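Putative GGDEF domain protein (Pseudomonas aeruginosa, PDB 7E6G) probably catalyses the condensation of two GTP molecules into cyclic di-GMP, with magnesium as cofactor. Local coordinates at residues Tyr133-Leu138 and Ser237-Arg242; Glu169-Asp174 and Leu186-Thr191; Gly226-Arg231 and Val259-Pro264. All coordinates share one frame; numbering follows the deposited sequence.

Overall arrangement
All three contacts belong to the globular cyclase domain, and each uses the central sheet. Interaction 1 is wholly buried and mostly apolar: helix 236-252 packs on strand 134-140. Interaction 2, also largely buried, lies at the next strand, 183-188, and the loop before strand 175-178. It is the most polar of the three, with an arginine tied to a threonine and an aspartate. Interaction 3 lies at an outer strand of the sheet and is partly exposed. Main-chain bonds carry it, with one aromatic contact and a weak arginine-to-carbonyl bond. Interactions 1 and 3 share the unit made of strand 223-229, helix 236-252 and strand 258-260, and strands 134-140 and 223-229 pair between them.

Interaction 1 (Tyr133-Leu138 and Ser237-Arg242); sequences YVLAML and SQTVNR
L135 of strand 134-138 faces V240 of helix 237-242, their CA atoms 7.2 Å apart; the strand and helix axes approach to 8.7 Å and their directions differ by 46°. The middle of the contact is the CD2 methyl of L135. It meets CG2 of T239 at 3.6 Å and CG2 of V240 at 3.7 Å. The L135 and T239 side chains cross at about a right angle. Two residues along the strand, M137 lies across V240 in the same way, and its CE touches V240 CG1 at 3.7 Å. The M137 chain starts with CG anti to the backbone N (chi1 -161°) and bends at chi3, which sets CE on that methyl. This is helix-on-sheet packing in the GGDEF fold. Helix 236-252 covers one face of the central strand, and L119 of helix 112-128 adds to the same apolar layer by touching L135 and V240. Just before the strand, Y133 and T239 reach toward each other tip to tip, with Y133 OH 3.5 Å from T239 OG1. The clear partner of Y133 OH is N123, while T239 OG1 is hydrogen-bonded to T235 O and to ND1 of H230, whose ring stacks on that of Y133. Beyond V240 the helix meets another copy of the protein: R164 of the second subunit packs on V240 and hydrogen-bonds to N241 OD1.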
ATOM      1  N   TYR A 133       5.467 -42.487 -18.845  1.00 53.19           N
ATOM      2  CA  TYR A 133       4.889 -42.837 -17.557  1.00 47.33           C
ATOM      3  C   TYR A 133       4.373 -44.268 -17.613  1.00 46.06           C
ATOM      4  O   TYR A 133       4.231 -44.863 -18.686  1.00 41.06           O
ATOM      5  CB  TYR A 133       3.750 -41.884 -17.172  1.00 41.80           C
ATOM      6  CG  TYR A 133       2.656 -41.846 -18.205  1.00 38.12           C
ATOM      7  CD1 TYR A 133       2.697 -40.934 -19.255  1.00 38.97           C
ATOM      8  CD2 TYR A 133       1.611 -42.764 -18.168  1.00 34.98           C
ATOM      9  CE1 TYR A 133       1.710 -40.907 -20.221  1.00 39.32           C
ATOM     10  CE2 TYR A 133       0.600 -42.742 -19.114  1.00 44.03           C
ATOM     11  CZ  TYR A 133       0.661 -41.810 -20.149  1.00 43.96           C
ATOM     12  OH  TYR A 133      -0.330 -41.799 -21.099  1.00 39.60           O
ATOM     13  N   VAL A 134       4.092 -44.831 -16.445  1.00 49.14           N
ATOM     14  CA  VAL A 134       3.399 -46.113 -16.428  1.00 46.82           C
ATOM     15  C   VAL A 134       2.043 -45.926 -15.762  1.00 35.30           C
ATOM     16  O   VAL A 134       1.824 -45.013 -14.962  1.00 37.15           O
ATOM     17  CB  VAL A 134       4.218 -47.241 -15.750  1.00 49.84           C
ATOM     18  CG1 VAL A 134       5.681 -47.204 -16.222  1.00 50.52           C
ATOM     19  CG2 VAL A 134       4.123 -47.168 -14.243  1.00 48.72           C
ATOM     20  N   LEU A 135       1.122 -46.796 -16.135  1.00 38.65           N
ATOM     21  CA  LEU A 135      -0.263 -46.763 -15.707  1.00 37.88           C
ATOM     22  C   LEU A 135      -0.581 -48.101 -15.059  1.00 38.17           C
ATOM     23  O   LEU A 135      -0.362 -49.152 -15.671  1.00 38.45           O
ATOM     24  CB  LEU A 135      -1.168 -46.532 -16.918  1.00 37.39           C
ATOM     25  CG  LEU A 135      -2.296 -45.518 -16.878  1.00 37.07           C
ATOM     26  CD1 LEU A 135      -1.776 -44.179 -16.384  1.00 35.75           C
ATOM     27  CD2 LEU A 135      -2.851 -45.415 -18.285  1.00 35.27           C
ATOM     28  N   ALA A 136      -1.087 -48.073 -13.831  1.00 38.14           N
ATOM     29  CA  ALA A 136      -1.531 -49.288 -13.150  1.00 33.49           C
ATOM     30  C   ALA A 136      -3.000 -49.122 -12.776  1.00 27.39           C
ATOM     31  O   ALA A 136      -3.360 -48.175 -12.085  1.00 30.73           O
ATOM     32  CB  ALA A 136      -0.666 -49.562 -11.918  1.00 27.94           C
ATOM     33  N   MET A 137      -3.855 -50.008 -13.259  1.00 28.15           N
ATOM     34  CA  MET A 137      -5.278 -49.944 -12.955  1.00 29.56           C
ATOM     35  C   MET A 137      -5.649 -51.108 -12.042  1.00 31.96           C
ATOM     36  O   MET A 137      -5.441 -52.275 -12.381  1.00 30.94           O
ATOM     37  CB  MET A 137      -6.128 -49.954 -14.224  1.00 31.28           C
ATOM     38  CG  MET A 137      -7.558 -49.438 -13.991  1.00 32.69           C
ATOM     39  SD  MET A 137      -8.539 -49.499 -15.499  1.00 35.62           S
ATOM     40  CE  MET A 137      -7.952 -48.021 -16.348  1.00 34.20           C
ATOM     41  N   LEU A 138      -6.225 -50.779 -10.908  1.00 32.82           N
ATOM     42  CA  LEU A 138      -6.433 -51.680  -9.795  1.00 30.68           C
ATOM     43  C   LEU A 138      -7.934 -51.799  -9.563  1.00 30.03           C
ATOM     44  O   LEU A 138      -8.644 -50.801  -9.597  1.00 33.73           O
ATOM     45  CB  LEU A 138      -5.701 -51.108  -8.574  1.00 28.18           C
ATOM     46  CG  LEU A 138      -5.399 -51.907  -7.317  1.00 41.35           C
ATOM     47  CD1 LEU A 138      -3.922 -51.824  -6.985  1.00 31.14           C
ATOM     48  CD2 LEU A 138      -6.250 -51.362  -6.168  1.00 40.92           C
ATOM     49  N   SER A 237      -5.761 -42.050 -23.861  1.00 39.75           N
ATOM     50  CA  SER A 237      -6.909 -42.944 -23.761  1.00 40.39           C
ATOM     51  C   SER A 237      -6.554 -44.361 -24.198  1.00 39.71           C
ATOM     52  O   SER A 237      -7.069 -45.336 -23.641  1.00 40.41           O
ATOM     53  CB  SER A 237      -8.073 -42.401 -24.590  1.00 40.13           C
ATOM     54  OG  SER A 237      -9.266 -43.128 -24.358  1.00 35.67           O
ATOM     55  N   GLN A 238      -5.672 -44.499 -25.188  1.00 43.38           N
ATOM     56  CA  GLN A 238      -5.290 -45.833 -25.638  1.00 41.49           C
ATOM     57  C   GLN A 238      -4.374 -46.502 -24.621  1.00 39.06           C
ATOM     58  O   GLN A 238      -4.461 -47.719 -24.398  1.00 35.88           O
ATOM     59  CB  GLN A 238      -4.638 -45.746 -27.009  1.00 38.90           C
ATOM     60  CG  GLN A 238      -5.613 -45.336 -28.094  1.00 42.48           C
ATOM     61  CD  GLN A 238      -4.927 -44.763 -29.323  1.00 45.00           C
ATOM     62  OE1 GLN A 238      -3.955 -44.008 -29.217  1.00 43.72           O
ATOM     63  NE2 GLN A 238      -5.430 -45.126 -30.500  1.00 38.79           N
ATOM     64  N   THR A 239      -3.520 -45.707 -23.967  1.00 33.26           N
ATOM     65  CA  THR A 239      -2.803 -46.187 -22.789  1.00 39.45           C
ATOM     66  C   THR A 239      -3.764 -46.712 -21.728  1.00 40.95           C
ATOM     67  O   THR A 239      -3.594 -47.830 -21.220  1.00 42.90           O
ATOM     68  CB  THR A 239      -1.949 -45.075 -22.195  1.00 36.27           C
ATOM     69  OG1 THR A 239      -1.323 -44.335 -23.245  1.00 42.05           O
ATOM     70  CG2 THR A 239      -0.896 -45.667 -21.279  1.00 38.66           C
ATOM     71  N   VAL A 240      -4.749 -45.891 -21.338  1.00 35.08           N
ATOM     72  CA  VAL A 240      -5.719 -46.344 -20.345  1.00 36.97           C
ATOM     73  C   VAL A 240      -6.375 -47.641 -20.802  1.00 38.19           C
ATOM     74  O   VAL A 240      -6.493 -48.595 -20.025  1.00 42.77           O
ATOM     75  CB  VAL A 240      -6.759 -45.247 -20.054  1.00 37.83           C
ATOM     76  CG1 VAL A 240      -7.931 -45.826 -19.284  1.00 29.14           C
ATOM     77  CG2 VAL A 240      -6.117 -44.101 -19.271  1.00 38.68           C
ATOM     78  N   ASN A 241      -6.771 -47.714 -22.076  1.00 36.32           N
ATOM     79  CA  ASN A 241      -7.427 -48.916 -22.584  1.00 37.37           C
ATOM     80  C   ASN A 241      -6.537 -50.145 -22.437  1.00 39.28           C
ATOM     81  O   ASN A 241      -7.018 -51.232 -22.100  1.00 38.64           O
ATOM     82  CB  ASN A 241      -7.833 -48.714 -24.043  1.00 37.54           C
ATOM     83  CG  ASN A 241      -9.141 -47.951 -24.184  1.00 42.42           C
ATOM     84  OD1 ASN A 241      -9.696 -47.434 -23.204  1.00 42.26           O
ATOM     85  ND2 ASN A 241      -9.637 -47.867 -25.410  1.00 45.61           N
ATOM     86  N   ARG A 242      -5.233 -50.001 -22.682  1.00 44.72           N
ATOM     87  CA  ARG A 242      -4.372 -51.176 -22.572  1.00 41.93           C
ATOM     88  C   ARG A 242      -4.190 -51.590 -21.116  1.00 42.30           C
ATOM     89  O   ARG A 242      -4.199 -52.791 -20.801  1.00 43.05           O
ATOM     90  CB  ARG A 242      -3.022 -50.932 -23.233  1.00 37.90           C
ATOM     91  CG  ARG A 242      -2.295 -52.241 -23.573  1.00 48.23           C
ATOM     92  CD  ARG A 242      -0.814 -52.018 -23.843  1.00 46.05           C
ATOM     93  NE  ARG A 242      -0.591 -50.636 -24.249  1.00 44.76           N
ATOM     94  CZ  ARG A 242      -0.854 -50.149 -25.465  1.00 50.68           C
ATOM     95  NH1 ARG A 242      -1.337 -50.922 -26.439  1.00 43.95           N
ATOM     96  NH2 ARG A 242      -0.622 -48.868 -25.697  1.00 52.09           N
TER

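Interaction 2 (Glu169-Asp174 and Leu186-Thr191); sequences ELREYD and LLLPQT
R171 and T191 reach toward each other tip to tip, and NH1 of R171 donates to OG1 of T191 at 2.6 Å. The bond is fairly straight (151° at the hydrogen), and OG1 lies near the guanidinium plane. L188 also lies at the edge of the guanidinium, near its plane; the two side chains cross at about a right angle, with L188 CD1 3.5 Å from R171 NH2. The other methyl of L188, CD2, is 3.4 Å from D174 CG and 4.3 Å from L170 CD2. P189 is next in this shell. Its CD meets D174 OD1 at 3.4 Å, and its CG rests near the carbonyl O of Y173. D174 CA makes a C-H...O contact with L187 O. The loop 169-174 leads into strand 175-178, which pairs antiparallel with strand 183-188. The contact therefore lies at the open end of the beta hairpin whose turn carries the GGEEF signature, with the magnesium ligand E182 at the far end. Further out, D174 and T191 position the arginine. D174 OD2 forms a salt bridge with R171 NH2 at 2.7 Å, though the hydrogen bond within it is weak. The same oxygen accepts R171 N at 3.1 Å, from above the carboxylate plane. Two groups of one residue thus hold OD2 across a type I turn, residues 171-174, which a weak bond from D174 N to R171 O closes. The arginine chain bends at chi2 and chi3 to bring its tip back beside that carboxylate. T191 OG1 in turn donates to P189 O. L170 also packs on V203 of helix 193-208.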
ATOM      1  N   GLU A 169       2.723 -45.989  -0.037  1.00 42.55           N
ATOM      2  CA  GLU A 169       3.835 -46.661  -0.703  1.00 44.74           C
ATOM      3  C   GLU A 169       4.227 -46.013  -2.020  1.00 48.75           C
ATOM      4  O   GLU A 169       5.035 -46.589  -2.753  1.00 48.92           O
ATOM      5  CB  GLU A 169       3.512 -48.137  -0.975  1.00 44.87           C
ATOM      6  CG  GLU A 169       3.201 -48.981   0.261  1.00 53.46           C
ATOM      7  CD  GLU A 169       4.365 -49.113   1.236  1.00 57.92           C
ATOM      8  OE1 GLU A 169       4.088 -49.020   2.460  1.00 55.69           O
ATOM      9  OE2 GLU A 169       5.527 -49.322   0.786  1.00 56.87           O
ATOM     10  N   LEU A 170       3.649 -44.869  -2.365  1.00 45.66           N
ATOM     11  CA  LEU A 170       3.937 -44.200  -3.626  1.00 47.03           C
ATOM     12  C   LEU A 170       4.975 -43.094  -3.435  1.00 55.43           C
ATOM     13  O   LEU A 170       5.091 -42.502  -2.355  1.00 54.11           O
ATOM     14  CB  LEU A 170       2.657 -43.613  -4.222  1.00 48.15           C
ATOM     15  CG  LEU A 170       1.634 -44.615  -4.756  1.00 42.81           C
ATOM     16  CD1 LEU A 170       0.488 -43.851  -5.370  1.00 43.58           C
ATOM     17  CD2 LEU A 170       2.285 -45.509  -5.786  1.00 38.78           C
ATOM     18  N   ARG A 171       5.741 -42.825  -4.498  1.00 48.35           N
ATOM     19  CA  ARG A 171       6.688 -41.722  -4.459  1.00 47.63           C
ATOM     20  C   ARG A 171       5.926 -40.399  -4.537  1.00 52.67           C
ATOM     21  O   ARG A 171       4.720 -40.366  -4.791  1.00 53.32           O
ATOM     22  CB  ARG A 171       7.717 -41.851  -5.584  1.00 50.04           C
ATOM     23  CG  ARG A 171       8.518 -43.140  -5.558  1.00 42.46           C
ATOM     24  CD  ARG A 171       8.119 -44.068  -6.678  1.00 43.52           C
ATOM     25  NE  ARG A 171       8.798 -43.780  -7.937  1.00 47.07           N
ATOM     26  CZ  ARG A 171       8.260 -43.960  -9.143  1.00 49.88           C
ATOM     27  NH1 ARG A 171       8.959 -43.693 -10.235  1.00 55.06           N
ATOM     28  NH2 ARG A 171       7.019 -44.403  -9.268  1.00 57.17           N
ATOM     29  N   GLU A 172       6.634 -39.292  -4.302  1.00 55.91           N
ATOM     30  CA  GLU A 172       5.920 -38.054  -4.010  1.00 54.18           C
ATOM     31  C   GLU A 172       5.229 -37.479  -5.242  1.00 55.04           C
ATOM     32  O   GLU A 172       4.208 -36.800  -5.105  1.00 62.23           O
ATOM     33  CB  GLU A 172       6.867 -37.036  -3.369  1.00 62.90           C
ATOM     34  CG  GLU A 172       7.574 -36.096  -4.326  1.00 70.22           C
ATOM     35  CD  GLU A 172       8.513 -35.133  -3.607  1.00 80.31           C
ATOM     36  OE1 GLU A 172       8.133 -33.955  -3.407  1.00 82.09           O
ATOM     37  OE2 GLU A 172       9.628 -35.559  -3.230  1.00 87.54           O
ATOM     38  N   TYR A 173       5.726 -37.764  -6.444  1.00 51.08           N
ATOM     39  CA  TYR A 173       5.091 -37.244  -7.650  1.00 54.08           C
ATOM     40  C   TYR A 173       4.181 -38.254  -8.333  1.00 51.42           C
ATOM     41  O   TYR A 173       3.495 -37.897  -9.297  1.00 51.87           O
ATOM     42  CB  TYR A 173       6.155 -36.739  -8.639  1.00 60.57           C
ATOM     43  CG  TYR A 173       6.807 -35.473  -8.154  1.00 64.20           C
ATOM     44  CD1 TYR A 173       6.085 -34.289  -8.096  1.00 71.13           C
ATOM     45  CD2 TYR A 173       8.122 -35.467  -7.709  1.00 64.85           C
ATOM     46  CE1 TYR A 173       6.658 -33.120  -7.634  1.00 78.04           C
ATOM     47  CE2 TYR A 173       8.709 -34.302  -7.236  1.00 74.50           C
ATOM     48  CZ  TYR A 173       7.971 -33.128  -7.203  1.00 81.70           C
ATOM     49  OH  TYR A 173       8.533 -31.953  -6.742  1.00 79.55           O
ATOM     50  N   ASP A 174       4.161 -39.497  -7.863  1.00 49.35           N
ATOM     51  CA  ASP A 174       3.159 -40.445  -8.312  1.00 47.82           C
ATOM     52  C   ASP A 174       1.761 -39.992  -7.905  1.00 44.55           C
ATOM     53  O   ASP A 174       1.564 -39.221  -6.959  1.00 46.10           O
ATOM     54  CB  ASP A 174       3.431 -41.820  -7.728  1.00 47.09           C
ATOM     55  CG  ASP A 174       4.745 -42.377  -8.176  1.00 49.78           C
ATOM     56  OD1 ASP A 174       5.326 -41.842  -9.145  1.00 51.61           O
ATOM     57  OD2 ASP A 174       5.203 -43.345  -7.541  1.00 51.82           O
ATOM     58  N   LEU A 186      -3.313 -45.708 -10.885  1.00 31.97           N
ATOM     59  CA  LEU A 186      -1.999 -45.237 -10.486  1.00 33.88           C
ATOM     60  C   LEU A 186      -1.311 -44.682 -11.730  1.00 35.31           C
ATOM     61  O   LEU A 186      -1.228 -45.371 -12.753  1.00 33.61           O
ATOM     62  CB  LEU A 186      -1.187 -46.381  -9.872  1.00 37.12           C
ATOM     63  CG  LEU A 186      -1.329 -46.727  -8.372  1.00 44.35           C
ATOM     64  CD1 LEU A 186      -2.782 -46.750  -7.865  1.00 40.68           C
ATOM     65  CD2 LEU A 186      -0.662 -48.059  -8.064  1.00 42.05           C
ATOM     66  N   LEU A 187      -0.854 -43.439 -11.655  1.00 34.47           N
ATOM     67  CA  LEU A 187      -0.004 -42.845 -12.673  1.00 38.81           C
ATOM     68  C   LEU A 187       1.384 -42.633 -12.081  1.00 41.18           C
ATOM     69  O   LEU A 187       1.555 -41.872 -11.114  1.00 38.24           O
ATOM     70  CB  LEU A 187      -0.580 -41.531 -13.184  1.00 44.00           C
ATOM     71  CG  LEU A 187       0.346 -40.779 -14.141  1.00 44.21           C
ATOM     72  CD1 LEU A 187       0.262 -41.343 -15.517  1.00 44.18           C
ATOM     73  CD2 LEU A 187      -0.071 -39.328 -14.172  1.00 49.36           C
ATOM     74  N   LEU A 188       2.373 -43.322 -12.640  1.00 41.44           N
ATOM     75  CA  LEU A 188       3.749 -43.068 -12.235  1.00 49.38           C
ATOM     76  C   LEU A 188       4.427 -42.271 -13.337  1.00 46.70           C
ATOM     77  O   LEU A 188       4.784 -42.834 -14.389  1.00 45.40           O
ATOM     78  CB  LEU A 188       4.509 -44.369 -11.960  1.00 52.83           C
ATOM     79  CG  LEU A 188       3.777 -45.440 -11.161  1.00 46.00           C
ATOM     80  CD1 LEU A 188       4.745 -46.549 -10.770  1.00 48.95           C
ATOM     81  CD2 LEU A 188       3.131 -44.832  -9.943  1.00 49.44           C
ATOM     82  N   PRO A 189       4.612 -40.971 -13.155  1.00 48.73           N
ATOM     83  CA  PRO A 189       5.186 -40.148 -14.217  1.00 50.70           C
ATOM     84  C   PRO A 189       6.691 -40.319 -14.279  1.00 55.07           C
ATOM     85  O   PRO A 189       7.353 -40.608 -13.278  1.00 50.34           O
ATOM     86  CB  PRO A 189       4.805 -38.725 -13.799  1.00 45.00           C
ATOM     87  CG  PRO A 189       4.757 -38.790 -12.311  1.00 48.29           C
ATOM     88  CD  PRO A 189       4.358 -40.198 -11.925  1.00 50.16           C
ATOM     89  N   GLN A 190       7.221 -40.136 -15.487  1.00 58.40           N
ATOM     90  CA  GLN A 190       8.652 -40.257 -15.739  1.00 59.76           C
ATOM     91  C   GLN A 190       9.206 -41.527 -15.109  1.00 52.59           C
ATOM     92  O   GLN A 190      10.176 -41.508 -14.351  1.00 56.59           O
ATOM     93  CB  GLN A 190       9.397 -39.017 -15.239  1.00 62.99           C
ATOM     94  CG  GLN A 190       8.788 -37.716 -15.731  1.00 69.13           C
ATOM     95  CD  GLN A 190       9.432 -36.507 -15.111  1.00 74.69           C
ATOM     96  OE1 GLN A 190       8.770 -35.715 -14.436  1.00 86.61           O
ATOM     97  NE2 GLN A 190      10.727 -36.342 -15.345  1.00 68.54           N
ATOM     98  N   THR A 191       8.552 -42.638 -15.417  1.00 49.39           N
ATOM     99  CA  THR A 191       8.907 -43.932 -14.861  1.00 54.44           C
ATOM    100  C   THR A 191       8.785 -44.969 -15.962  1.00 45.66           C
ATOM    101  O   THR A 191       7.885 -44.890 -16.803  1.00 41.02           O
ATOM    102  CB  THR A 191       8.011 -44.291 -13.652  1.00 56.63           C
ATOM    103  OG1 THR A 191       8.093 -43.260 -12.653  1.00 56.41           O
ATOM    104  CG2 THR A 191       8.417 -45.620 -13.040  1.00 51.47           C
TER

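Interaction 3 (Gly226-Arg231 and Val259-Pro264); sequences GVTEHR and VFAALP
V227 pairs through both its N-H and its C=O with the chain of V259-A261, in a parallel pairing that runs G226 with V259 and V227 with F260. V227 N donates to V259 O at 3.0 Å, and A261 N donates to V227 O at 3.2 Å. Two C-H...O contacts fill in between these bonds, from G226 CA to V259 O and from F260 CA to V227 O. The main apolar contact is a CH-pi interaction on the face of the sheet that carries V227 and F260. Here CG1 of V227 lies over the centre of the F260 ring, 3.3 Å from the centroid and 15° off the ring normal. The two side chains run side by side and point the same way, and L193 of helix 193-208 touches both. The polar side-chain contact lies further along both chains, at R231 and A262. R231 extends its chain from CG to NE, and NH2 gives A262 O a weak hydrogen bond of 2.6 Å, bent to 119°. L263 CB lies over the centre of one face of the guanidinium, 3.7 Å from CZ, but L263 is poorly ordered. The two strands are linked through helix 236-252, whose A246 and A250 touch V259, and this is the beta-alpha-beta crossover that completes the sheet of the GGDEF domain at strand 258-260.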
ATOM      1  N   GLY A 226      -3.844 -54.366 -13.632  1.00 40.24           N
ATOM      2  CA  GLY A 226      -3.234 -54.434 -14.953  1.00 38.92           C
ATOM      3  C   GLY A 226      -2.344 -53.213 -15.120  1.00 37.54           C
ATOM      4  O   GLY A 226      -2.757 -52.097 -14.799  1.00 34.67           O
ATOM      5  N   VAL A 227      -1.114 -53.425 -15.576  1.00 34.72           N
ATOM      6  CA  VAL A 227      -0.199 -52.299 -15.712  1.00 40.30           C
ATOM      7  C   VAL A 227       0.402 -52.280 -17.116  1.00 43.43           C
ATOM      8  O   VAL A 227       0.647 -53.335 -17.718  1.00 46.08           O
ATOM      9  CB  VAL A 227       0.877 -52.299 -14.599  1.00 34.44           C
ATOM     10  CG1 VAL A 227       1.485 -53.663 -14.428  1.00 44.12           C
ATOM     11  CG2 VAL A 227       1.919 -51.242 -14.837  1.00 42.42           C
ATOM     12  N   THR A 228       0.556 -51.065 -17.660  1.00 34.94           N
ATOM     13  CA  THR A 228       1.227 -50.832 -18.928  1.00 42.20           C
ATOM     14  C   THR A 228       2.149 -49.630 -18.845  1.00 41.89           C
ATOM     15  O   THR A 228       2.085 -48.812 -17.925  1.00 37.41           O
ATOM     16  CB  THR A 228       0.270 -50.565 -20.095  1.00 45.07           C
ATOM     17  OG1 THR A 228       0.994 -50.734 -21.319  1.00 51.37           O
ATOM     18  CG2 THR A 228      -0.239 -49.130 -20.057  1.00 40.84           C
ATOM     19  N   GLU A 229       2.994 -49.527 -19.859  1.00 48.15           N
ATOM     20  CA  GLU A 229       3.808 -48.349 -20.099  1.00 49.94           C
ATOM     21  C   GLU A 229       3.208 -47.521 -21.223  1.00 48.77           C
ATOM     22  O   GLU A 229       2.634 -48.049 -22.181  1.00 45.10           O
ATOM     23  CB  GLU A 229       5.228 -48.730 -20.479  1.00 45.06           C
ATOM     24  CG  GLU A 229       6.196 -47.603 -20.346  1.00 54.81           C
ATOM     25  CD  GLU A 229       7.586 -48.040 -20.703  1.00 68.57           C
ATOM     26  OE1 GLU A 229       8.479 -47.168 -20.807  1.00 77.10           O
ATOM     27  OE2 GLU A 229       7.791 -49.267 -20.837  1.00 66.08           O
ATOM     28  N   HIS A 230       3.347 -46.214 -21.110  1.00 41.94           N
ATOM     29  CA  HIS A 230       2.888 -45.373 -22.196  1.00 48.46           C
ATOM     30  C   HIS A 230       3.795 -45.527 -23.417  1.00 52.22           C
ATOM     31  O   HIS A 230       5.003 -45.279 -23.337  1.00 51.53           O
ATOM     32  CB  HIS A 230       2.840 -43.919 -21.780  1.00 45.68           C
ATOM     33  CG  HIS A 230       2.558 -43.024 -22.933  1.00 48.25           C
ATOM     34  ND1 HIS A 230       1.390 -43.116 -23.657  1.00 47.51           N
ATOM     35  CD2 HIS A 230       3.315 -42.087 -23.546  1.00 46.29           C
ATOM     36  CE1 HIS A 230       1.420 -42.240 -24.643  1.00 48.25           C
ATOM     37  NE2 HIS A 230       2.577 -41.602 -24.598  1.00 48.87           N
ATOM     38  N   ARG A 231       3.205 -45.903 -24.551  1.00 49.57           N
ATOM     39  CA  ARG A 231       3.917 -46.004 -25.820  1.00 48.76           C
ATOM     40  C   ARG A 231       3.795 -44.681 -26.573  1.00 49.63           C
ATOM     41  O   ARG A 231       2.684 -44.216 -26.834  1.00 56.71           O
ATOM     42  CB  ARG A 231       3.351 -47.161 -26.641  1.00 43.40           C
ATOM     43  CG  ARG A 231       3.343 -48.473 -25.855  1.00 49.37           C
ATOM     44  CD  ARG A 231       2.652 -49.625 -26.595  1.00 52.17           C
ATOM     45  NE  ARG A 231       2.553 -50.820 -25.752  1.00 59.72           N
ATOM     46  CZ  ARG A 231       1.969 -51.962 -26.116  1.00 64.93           C
ATOM     47  NH1 ARG A 231       1.420 -52.083 -27.326  1.00 57.72           N
ATOM     48  NH2 ARG A 231       1.940 -52.982 -25.263  1.00 56.89           N
ATOM     49  N   VAL A 259      -1.043 -58.391 -14.043  1.00 38.30           N
ATOM     50  CA  VAL A 259      -0.495 -58.722 -15.351  1.00 43.85           C
ATOM     51  C   VAL A 259       0.008 -57.454 -16.032  1.00 40.24           C
ATOM     52  O   VAL A 259      -0.603 -56.382 -15.940  1.00 34.97           O
ATOM     53  CB  VAL A 259      -1.509 -59.471 -16.233  1.00 36.56           C
ATOM     54  CG1 VAL A 259      -2.234 -60.500 -15.429  1.00 36.87           C
ATOM     55  CG2 VAL A 259      -2.439 -58.521 -16.893  1.00 41.49           C
ATOM     56  N   PHE A 260       1.166 -57.580 -16.674  1.00 45.85           N
ATOM     57  CA  PHE A 260       1.766 -56.557 -17.511  1.00 44.81           C
ATOM     58  C   PHE A 260       1.416 -56.838 -18.968  1.00 47.70           C
ATOM     59  O   PHE A 260       1.235 -57.990 -19.372  1.00 46.67           O
ATOM     60  CB  PHE A 260       3.288 -56.518 -17.324  1.00 37.18           C
ATOM     61  CG  PHE A 260       3.726 -56.070 -15.947  1.00 41.82           C
ATOM     62  CD1 PHE A 260       3.576 -56.909 -14.843  1.00 46.08           C
ATOM     63  CD2 PHE A 260       4.290 -54.813 -15.753  1.00 40.33           C
ATOM     64  CE1 PHE A 260       3.974 -56.501 -13.568  1.00 39.72           C
ATOM     65  CE2 PHE A 260       4.699 -54.397 -14.490  1.00 40.14           C
ATOM     66  CZ  PHE A 260       4.535 -55.241 -13.394  1.00 44.83           C
ATOM     67  N   ALA A 261       1.270 -55.762 -19.740  1.00 59.66           N
ATOM     68  CA  ALA A 261       1.144 -55.817 -21.191  1.00 60.83           C
ATOM     69  C   ALA A 261       2.417 -55.257 -21.821  1.00 71.11           C
ATOM     70  O   ALA A 261       2.912 -54.205 -21.396  1.00 72.07           O
ATOM     71  CB  ALA A 261      -0.074 -55.014 -21.664  1.00 47.45           C
ATOM     72  N   ALA A 262       2.956 -55.960 -22.820  1.00 74.46           N
ATOM     73  CA  ALA A 262       4.101 -55.480 -23.598  1.00 79.68           C
ATOM     74  C   ALA A 262       3.708 -55.385 -25.074  1.00 93.21           C
ATOM     75  O   ALA A 262       2.525 -55.492 -25.428  1.00 90.45           O
ATOM     76  CB  ALA A 262       5.328 -56.377 -23.411  1.00 87.78           C
ATOM     77  N   LEU A 263       4.709 -55.177 -25.933  1.00 96.19           N
ATOM     78  CA  LEU A 263       4.500 -55.018 -27.375  1.00 96.75           C
ATOM     79  C   LEU A 263       5.390 -55.985 -28.146  1.00108.15           C
ATOM     80  O   LEU A 263       6.611 -55.763 -28.251  1.00112.88           O
ATOM     81  CB  LEU A 263       4.765 -53.579 -27.819  1.00 89.70           C
ATOM     82  CG  LEU A 263       4.442 -53.150 -29.265  1.00 93.52           C
ATOM     83  CD1 LEU A 263       5.636 -53.327 -30.219  1.00105.25           C
ATOM     84  CD2 LEU A 263       3.199 -53.856 -29.813  1.00 87.33           C
ATOM     85  N   PRO A 264       4.833 -57.065 -28.686  1.00112.30           N
ATOM     86  CA  PRO A 264       5.558 -57.847 -29.711  1.00113.22           C
ATOM     87  C   PRO A 264       5.860 -56.984 -30.926  1.00114.07           C
ATOM     88  O   PRO A 264       4.947 -56.353 -31.483  1.00115.51           O
ATOM     89  CB  PRO A 264       4.582 -58.986 -30.059  1.00113.30           C
ATOM     90  CG  PRO A 264       3.288 -58.687 -29.314  1.00109.68           C
ATOM     91  CD  PRO A 264       3.611 -57.738 -28.207  1.00102.71           C
TER